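Local coordinates for protein kinase (Staphylococcus aureus subsp. aureus Mu50, PDB 3PY9), which is the extracellular PASTA-repeat region of the membrane Ser/Thr kinase PrkC and probably binds muropeptides of the cell wall, passing that signal to the kinase inside, at residues A[178-187]-A[199-207]; A[235-243]-A[262-270]. All coordinates share one frame; numbering follows the deposited sequence.

Interaction 1: residues A[178-187]-A[199-207]; sequences IDEGDVISQS and ISFVVSKGK
An antiparallel strand pair with a classic beta bulge joins the edge strand 183-187 to the central strand 199-204 of the three-stranded sheet in a PASTA domain. Ser185 and Val202 make a hydrogen-bonded pair, as do Ser187 and Ser200. At the bulge two residues, Ile184 and Ser185, are set against the single Val202, whose O takes a bond from Ser185 N (3.1 Å) and a weak, bent one from Ile184 N. On the N-terminal side of the bulge Val183 makes a non-hydrogen-bonded pair with Val203. On the face carrying Phe201, the extended Gln186 chain lies alongside the ring, its CG over the ring face 4.0 Å from the centroid; CG stands anti to the backbone N (chi1 -174°), which sends the chain along the ring. The amide plane is turned 38° from the ring, and its ends are held by Phe149 N on OE1 and by the carbonyls of Glu147 and Pro188 on NE2. Val183 CG1 meets the ring edge in plane, 3.7 Å from Phe201 CD1, while helix 154-162 supplies Phe154, Ala157 and Leu161 to the same core. On the face of Ser185 and Val202, Ser185 OG sits 3.3 Å from Val202 CB; at the bulge Ile184 CG1 rests against Val202 CG1. Before the bulge, the type II turn Asp179-Asp182 wraps Ser204. Gly181 N bonds to Ser204 O at 2.6 Å, and Ser204 N lies almost in line with the Asp182 C=O (2.8 Å from O). Ser204 OG accepts from Gly206 N at 3.3 Å, an ST turn.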
# COMPACT_ATOMS: atom_id res chain seq x y z
N ILE A 178 0.16 -38.50 -12.14
CA ILE A 178 -0.66 -37.31 -12.35
C ILE A 178 -0.74 -36.95 -13.83
O ILE A 178 0.28 -36.70 -14.47
CB ILE A 178 -0.13 -36.07 -11.54
CG1 ILE A 178 0.33 -36.43 -10.11
CG2 ILE A 178 -1.15 -34.92 -11.57
CD1 ILE A 178 -0.75 -36.90 -9.15
N ASP A 179 -1.96 -36.91 -14.38
CA ASP A 179 -2.18 -36.61 -15.79
C ASP A 179 -1.53 -35.30 -16.20
O ASP A 179 -1.42 -34.36 -15.40
CB ASP A 179 -3.67 -36.51 -16.12
CG ASP A 179 -4.38 -37.85 -16.07
OD1 ASP A 179 -3.72 -38.86 -15.73
OD2 ASP A 179 -5.59 -37.89 -16.37
N GLU A 180 -1.10 -35.25 -17.45
CA GLU A 180 -0.55 -34.04 -18.02
C GLU A 180 -1.51 -32.85 -17.78
O GLU A 180 -2.71 -32.94 -18.06
CB GLU A 180 -0.32 -34.25 -19.52
CG GLU A 180 0.80 -33.42 -20.10
CD GLU A 180 0.78 -33.39 -21.62
OE1 GLU A 180 0.42 -34.42 -22.25
OE2 GLU A 180 1.13 -32.33 -22.18
N GLY A 181 -0.98 -31.77 -17.22
CA GLY A 181 -1.76 -30.55 -17.03
C GLY A 181 -2.58 -30.56 -15.76
O GLY A 181 -3.34 -29.61 -15.50
N ASP A 182 -2.45 -31.63 -14.98
CA ASP A 182 -3.02 -31.68 -13.64
C ASP A 182 -1.98 -31.24 -12.60
O ASP A 182 -0.77 -31.35 -12.82
CB ASP A 182 -3.57 -33.08 -13.30
CG ASP A 182 -4.94 -33.35 -13.91
OD1 ASP A 182 -5.34 -32.62 -14.84
OD2 ASP A 182 -5.61 -34.30 -13.44
N VAL A 183 -2.48 -30.76 -11.46
CA VAL A 183 -1.69 -30.12 -10.44
C VAL A 183 -1.10 -31.17 -9.49
O VAL A 183 -1.83 -31.91 -8.82
CB VAL A 183 -2.56 -29.13 -9.62
CG1 VAL A 183 -1.80 -28.61 -8.40
CG2 VAL A 183 -3.08 -27.99 -10.52
N ILE A 184 0.23 -31.20 -9.45
CA ILE A 184 0.96 -31.98 -8.46
C ILE A 184 0.74 -31.35 -7.09
O ILE A 184 0.35 -32.03 -6.17
CB ILE A 184 2.50 -32.02 -8.72
CG1 ILE A 184 2.83 -32.25 -10.20
CG2 ILE A 184 3.19 -33.05 -7.81
CD1 ILE A 184 2.32 -33.53 -10.76
N SER A 185 1.01 -30.05 -6.97
CA SER A 185 0.95 -29.37 -5.68
C SER A 185 0.55 -27.90 -5.80
O SER A 185 0.75 -27.27 -6.84
CB SER A 185 2.28 -29.48 -4.95
OG SER A 185 3.22 -28.59 -5.53
N GLN A 186 0.02 -27.37 -4.70
CA GLN A 186 -0.49 -25.98 -4.65
C GLN A 186 -0.24 -25.34 -3.31
O GLN A 186 -0.49 -25.94 -2.26
CB GLN A 186 -2.00 -25.94 -4.93
CG GLN A 186 -2.61 -24.53 -5.05
CD GLN A 186 -4.13 -24.58 -5.21
OE1 GLN A 186 -4.66 -25.55 -5.79
NE2 GLN A 186 -4.83 -23.57 -4.68
N SER A 187 0.21 -24.10 -3.36
CA SER A 187 0.51 -23.33 -2.17
C SER A 187 0.26 -21.85 -2.44
O SER A 187 0.82 -21.30 -3.38
CB SER A 187 1.98 -23.56 -1.80
OG SER A 187 2.28 -22.89 -0.60
N ILE A 199 -0.55 -17.49 -5.91
CA ILE A 199 -0.70 -18.94 -5.71
C ILE A 199 0.29 -19.70 -6.60
O ILE A 199 0.33 -19.46 -7.81
CB ILE A 199 -2.16 -19.41 -5.99
CG1 ILE A 199 -3.19 -18.38 -5.44
CG2 ILE A 199 -2.41 -20.81 -5.42
CD1 ILE A 199 -3.07 -18.06 -3.93
N SER A 200 1.08 -20.58 -5.98
CA SER A 200 2.14 -21.34 -6.67
C SER A 200 1.76 -22.80 -6.93
O SER A 200 1.29 -23.50 -6.04
CB SER A 200 3.46 -21.29 -5.88
OG SER A 200 3.86 -19.95 -5.65
N PHE A 201 1.97 -23.25 -8.17
CA PHE A 201 1.54 -24.56 -8.64
C PHE A 201 2.70 -25.38 -9.16
O PHE A 201 3.57 -24.86 -9.85
CB PHE A 201 0.53 -24.40 -9.78
CG PHE A 201 -0.84 -24.01 -9.32
CD1 PHE A 201 -1.77 -24.99 -8.99
CD2 PHE A 201 -1.21 -22.68 -9.25
CE1 PHE A 201 -3.04 -24.65 -8.58
CE2 PHE A 201 -2.50 -22.31 -8.82
CZ PHE A 201 -3.41 -23.29 -8.48
N VAL A 202 2.71 -26.66 -8.82
CA VAL A 202 3.57 -27.61 -9.52
C VAL A 202 2.66 -28.48 -10.36
O VAL A 202 1.71 -29.09 -9.84
CB VAL A 202 4.47 -28.42 -8.56
CG1 VAL A 202 5.31 -29.45 -9.34
CG2 VAL A 202 5.38 -27.46 -7.76
N VAL A 203 2.94 -28.49 -11.66
CA VAL A 203 2.05 -29.01 -12.69
C VAL A 203 2.69 -30.19 -13.43
O VAL A 203 3.91 -30.22 -13.65
CB VAL A 203 1.63 -27.89 -13.67
CG1 VAL A 203 0.66 -28.41 -14.73
CG2 VAL A 203 1.00 -26.71 -12.91
N SER A 204 1.86 -31.16 -13.77
CA SER A 204 2.32 -32.37 -14.43
C SER A 204 2.49 -32.17 -15.94
O SER A 204 1.56 -31.72 -16.63
CB SER A 204 1.36 -33.54 -14.14
OG SER A 204 1.82 -34.75 -14.72
N LYS A 205 3.68 -32.52 -16.43
CA LYS A 205 3.93 -32.62 -17.87
C LYS A 205 4.08 -34.09 -18.31
O LYS A 205 4.85 -34.41 -19.24
CB LYS A 205 5.15 -31.78 -18.27
CG LYS A 205 6.39 -32.08 -17.48
CD LYS A 205 7.60 -31.50 -18.17
CE LYS A 205 8.79 -31.43 -17.24
NZ LYS A 205 10.00 -31.02 -18.01
N GLY A 206 3.34 -34.97 -17.64
CA GLY A 206 3.38 -36.42 -17.90
C GLY A 206 4.65 -37.15 -17.46
O GLY A 206 5.47 -36.62 -16.71
N LYS A 207 4.79 -38.38 -17.96
CA LYS A 207 5.92 -39.26 -17.61
C LYS A 207 7.18 -38.96 -18.43
O LYS A 207 7.09 -38.63 -19.61
CB LYS A 207 5.51 -40.73 -17.79
CG LYS A 207 4.25 -41.14 -17.02
CD LYS A 207 3.00 -41.10 -17.91
CE LYS A 207 2.63 -42.49 -18.40
NZ LYS A 207 1.68 -43.19 -17.48
O HOH W 1 2.74 -18.59 -3.65

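Interaction 2: residues A[235-243]-A[262-270]; sequences VKVYIKDKD and DIPLRIEKG
Strands 235-241 and 262-265 face each other across the interior of the C-terminal PASTA-like domain, a beta fold of the E-set clan, with axes 8.4 Å apart and inclined by 24°. Their apolar side chains fill the gap: Val237 CG1 meets Ile263 CD1 at 3.6 Å, and the Ile239 and Ile263 side chains interdigitate, pointing opposite ways, with Ile239 CD1 within 3.5 Å of Ile263 CG2. Farther along, Leu265 CD2 lies against Ile239 CG1 (3.7 Å). Polar bonds close the end where the chains converge. Asp241 CG is tucked between its own backbone N and carbonyl carbon (chi1 65°), from where OD2 accepts Arg266 N through its anti lone pair at 3.2 Å, almost straight. Lys242 N returns a 2.7 Å bond to Arg266 O. The Lys242 chain, kinked about CB-CG and again near its end, then runs beside that of Arg266, aliphatic part to aliphatic part, and its NZ makes a salt bridge to Asp243 OD2 whose hydrogen bond is weak. Among the surrounding strands, 217-223 pairs with 259-265 and adds Val221 to Ile263, whereas 251-255 and 272-279 flank 233-241, placing Phe253 on Val237 and Ala273 on Asp241.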
# COMPACT_ATOMS: atom_id res chain seq x y z
N VAL A 235 32.93 -23.64 -9.25
CA VAL A 235 32.44 -23.68 -10.62
C VAL A 235 30.95 -23.95 -10.57
O VAL A 235 30.50 -24.79 -9.80
CB VAL A 235 33.18 -24.75 -11.45
CG1 VAL A 235 32.72 -24.74 -12.90
CG2 VAL A 235 34.67 -24.53 -11.36
N LYS A 236 30.20 -23.19 -11.37
CA LYS A 236 28.78 -23.41 -11.53
C LYS A 236 28.47 -23.49 -13.02
O LYS A 236 28.81 -22.57 -13.79
CB LYS A 236 27.97 -22.31 -10.85
CG LYS A 236 27.99 -22.38 -9.33
CD LYS A 236 27.14 -21.31 -8.70
CE LYS A 236 27.59 -21.04 -7.27
NZ LYS A 236 28.81 -20.16 -7.26
N VAL A 237 27.85 -24.59 -13.40
CA VAL A 237 27.48 -24.89 -14.77
C VAL A 237 25.96 -24.76 -14.87
O VAL A 237 25.20 -25.39 -14.12
CB VAL A 237 27.93 -26.31 -15.17
CG1 VAL A 237 27.78 -26.54 -16.67
CG2 VAL A 237 29.39 -26.56 -14.74
N TYR A 238 25.52 -23.90 -15.79
CA TYR A 238 24.09 -23.68 -16.03
C TYR A 238 23.79 -24.18 -17.42
O TYR A 238 24.52 -23.86 -18.36
CB TYR A 238 23.71 -22.20 -15.90
CG TYR A 238 24.15 -21.54 -14.62
CD1 TYR A 238 23.27 -21.35 -13.56
CD2 TYR A 238 25.48 -21.10 -14.47
CE1 TYR A 238 23.69 -20.72 -12.37
CE2 TYR A 238 25.91 -20.49 -13.30
CZ TYR A 238 25.02 -20.30 -12.25
OH TYR A 238 25.47 -19.68 -11.09
N ILE A 239 22.73 -24.97 -17.54
CA ILE A 239 22.35 -25.61 -18.81
C ILE A 239 20.95 -25.17 -19.23
O ILE A 239 20.06 -25.06 -18.39
CB ILE A 239 22.45 -27.18 -18.70
CG1 ILE A 239 23.86 -27.65 -18.98
CG2 ILE A 239 21.55 -27.88 -19.68
CD1 ILE A 239 24.75 -27.64 -17.77
N LYS A 240 20.79 -24.88 -20.52
CA LYS A 240 19.46 -24.75 -21.14
C LYS A 240 19.32 -25.85 -22.18
O LYS A 240 20.04 -25.82 -23.18
CB LYS A 240 19.27 -23.39 -21.81
CG LYS A 240 19.26 -22.21 -20.85
CD LYS A 240 18.93 -20.89 -21.55
CE LYS A 240 18.99 -19.73 -20.56
NZ LYS A 240 19.15 -18.40 -21.21
N ASP A 241 18.45 -26.83 -21.94
CA ASP A 241 18.21 -27.94 -22.89
C ASP A 241 16.77 -28.46 -22.80
O ASP A 241 15.88 -27.71 -22.39
CB ASP A 241 19.23 -29.08 -22.68
CG ASP A 241 19.08 -29.77 -21.32
OD1 ASP A 241 18.50 -29.16 -20.41
OD2 ASP A 241 19.56 -30.92 -21.18
N LYS A 242 16.54 -29.72 -23.16
CA LYS A 242 15.16 -30.27 -23.18
C LYS A 242 14.38 -30.04 -21.87
O LYS A 242 13.23 -29.60 -21.90
CB LYS A 242 15.14 -31.76 -23.60
CG LYS A 242 15.21 -32.81 -22.47
CD LYS A 242 16.63 -33.00 -21.91
CE LYS A 242 16.67 -33.87 -20.64
NZ LYS A 242 16.22 -35.27 -20.88
N ASP A 243 15.03 -30.31 -20.74
CA ASP A 243 14.37 -30.32 -19.44
C ASP A 243 14.95 -29.32 -18.45
O ASP A 243 14.72 -29.42 -17.24
CB ASP A 243 14.41 -31.74 -18.86
CG ASP A 243 13.29 -32.61 -19.40
OD1 ASP A 243 12.15 -32.11 -19.51
OD2 ASP A 243 13.54 -33.80 -19.72
N ASP A 262 32.73 -32.32 -18.42
CA ASP A 262 31.82 -32.81 -19.44
C ASP A 262 30.41 -32.35 -19.11
O ASP A 262 29.98 -32.39 -17.96
CB ASP A 262 31.90 -34.33 -19.53
CG ASP A 262 33.32 -34.84 -19.64
OD1 ASP A 262 34.11 -34.29 -20.43
OD2 ASP A 262 33.67 -35.78 -18.92
N ILE A 263 29.70 -31.87 -20.13
CA ILE A 263 28.37 -31.33 -19.91
C ILE A 263 27.34 -32.04 -20.79
O ILE A 263 27.24 -31.76 -21.98
CB ILE A 263 28.33 -29.80 -20.12
CG1 ILE A 263 29.28 -29.10 -19.15
CG2 ILE A 263 26.93 -29.29 -19.89
CD1 ILE A 263 29.64 -27.70 -19.54
N PRO A 264 26.59 -33.00 -20.20
CA PRO A 264 25.55 -33.69 -20.97
C PRO A 264 24.39 -32.76 -21.33
O PRO A 264 23.84 -32.07 -20.46
CB PRO A 264 25.09 -34.80 -20.01
CG PRO A 264 25.43 -34.28 -18.65
CD PRO A 264 26.69 -33.51 -18.82
N LEU A 265 24.05 -32.73 -22.63
CA LEU A 265 22.91 -31.96 -23.13
C LEU A 265 21.93 -32.84 -23.93
O LEU A 265 22.35 -33.64 -24.78
CB LEU A 265 23.38 -30.79 -24.01
CG LEU A 265 24.52 -29.89 -23.50
CD1 LEU A 265 25.08 -29.09 -24.64
CD2 LEU A 265 24.05 -28.98 -22.38
N ARG A 266 20.64 -32.69 -23.65
CA ARG A 266 19.60 -33.38 -24.42
C ARG A 266 18.64 -32.40 -25.10
O ARG A 266 17.97 -31.59 -24.45
CB ARG A 266 18.87 -34.43 -23.57
CG ARG A 266 19.77 -35.57 -23.09
CD ARG A 266 19.02 -36.89 -22.92
NE ARG A 266 19.89 -38.05 -23.17
CZ ARG A 266 19.66 -39.31 -22.77
NH1 ARG A 266 18.57 -39.62 -22.08
NH2 ARG A 266 20.54 -40.26 -23.08
N ILE A 267 18.61 -32.47 -26.43
CA ILE A 267 17.97 -31.45 -27.27
C ILE A 267 16.81 -32.04 -28.09
O ILE A 267 16.96 -33.10 -28.70
CB ILE A 267 19.01 -30.80 -28.23
CG1 ILE A 267 20.35 -30.58 -27.52
CG2 ILE A 267 18.49 -29.48 -28.76
CD1 ILE A 267 21.58 -30.99 -28.33
N GLU A 268 15.68 -31.34 -28.12
CA GLU A 268 14.52 -31.72 -28.95
C GLU A 268 14.74 -31.44 -30.45
O GLU A 268 15.79 -30.91 -30.84
CB GLU A 268 13.26 -31.01 -28.48
CG GLU A 268 12.59 -31.64 -27.28
CD GLU A 268 11.16 -31.15 -27.09
OE1 GLU A 268 10.94 -30.22 -26.28
OE2 GLU A 268 10.26 -31.69 -27.77
N LYS A 269 13.76 -31.79 -31.29
CA LYS A 269 13.80 -31.41 -32.70
C LYS A 269 13.66 -29.89 -32.80
O LYS A 269 12.95 -29.28 -31.98
CB LYS A 269 12.66 -32.05 -33.52
CG LYS A 269 12.62 -33.57 -33.54
CD LYS A 269 11.96 -34.10 -34.84
CE LYS A 269 10.92 -35.22 -34.58
NZ LYS A 269 11.32 -36.29 -33.61
N GLY A 270 14.34 -29.31 -33.79
CA GLY A 270 14.24 -27.88 -34.13
C GLY A 270 14.58 -26.91 -33.02
O GLY A 270 14.08 -25.78 -33.00

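In the fold
From the N terminus, the chain passes two PASTA domains before interaction 1 joins 178-187 to 199-207, closing a short loop that contains strand 191-194 and completing the sheet of the third domain. Interaction 2 follows in series, without nesting or crossing: 235-243 and 262-270 enclose strands 244-245 and 251-255 and bring together the two sheets of the C-terminal domain. The contact centres lie about 23 Å apart, yet they touch directly at the junction between domains, where Lys205 NZ of interaction 1 makes a 2.8 Å salt bridge to Asp243 OD1 of interaction 2. Tyr174 OH bonds to the same OD1, and Lys208 NZ pairs with OD2.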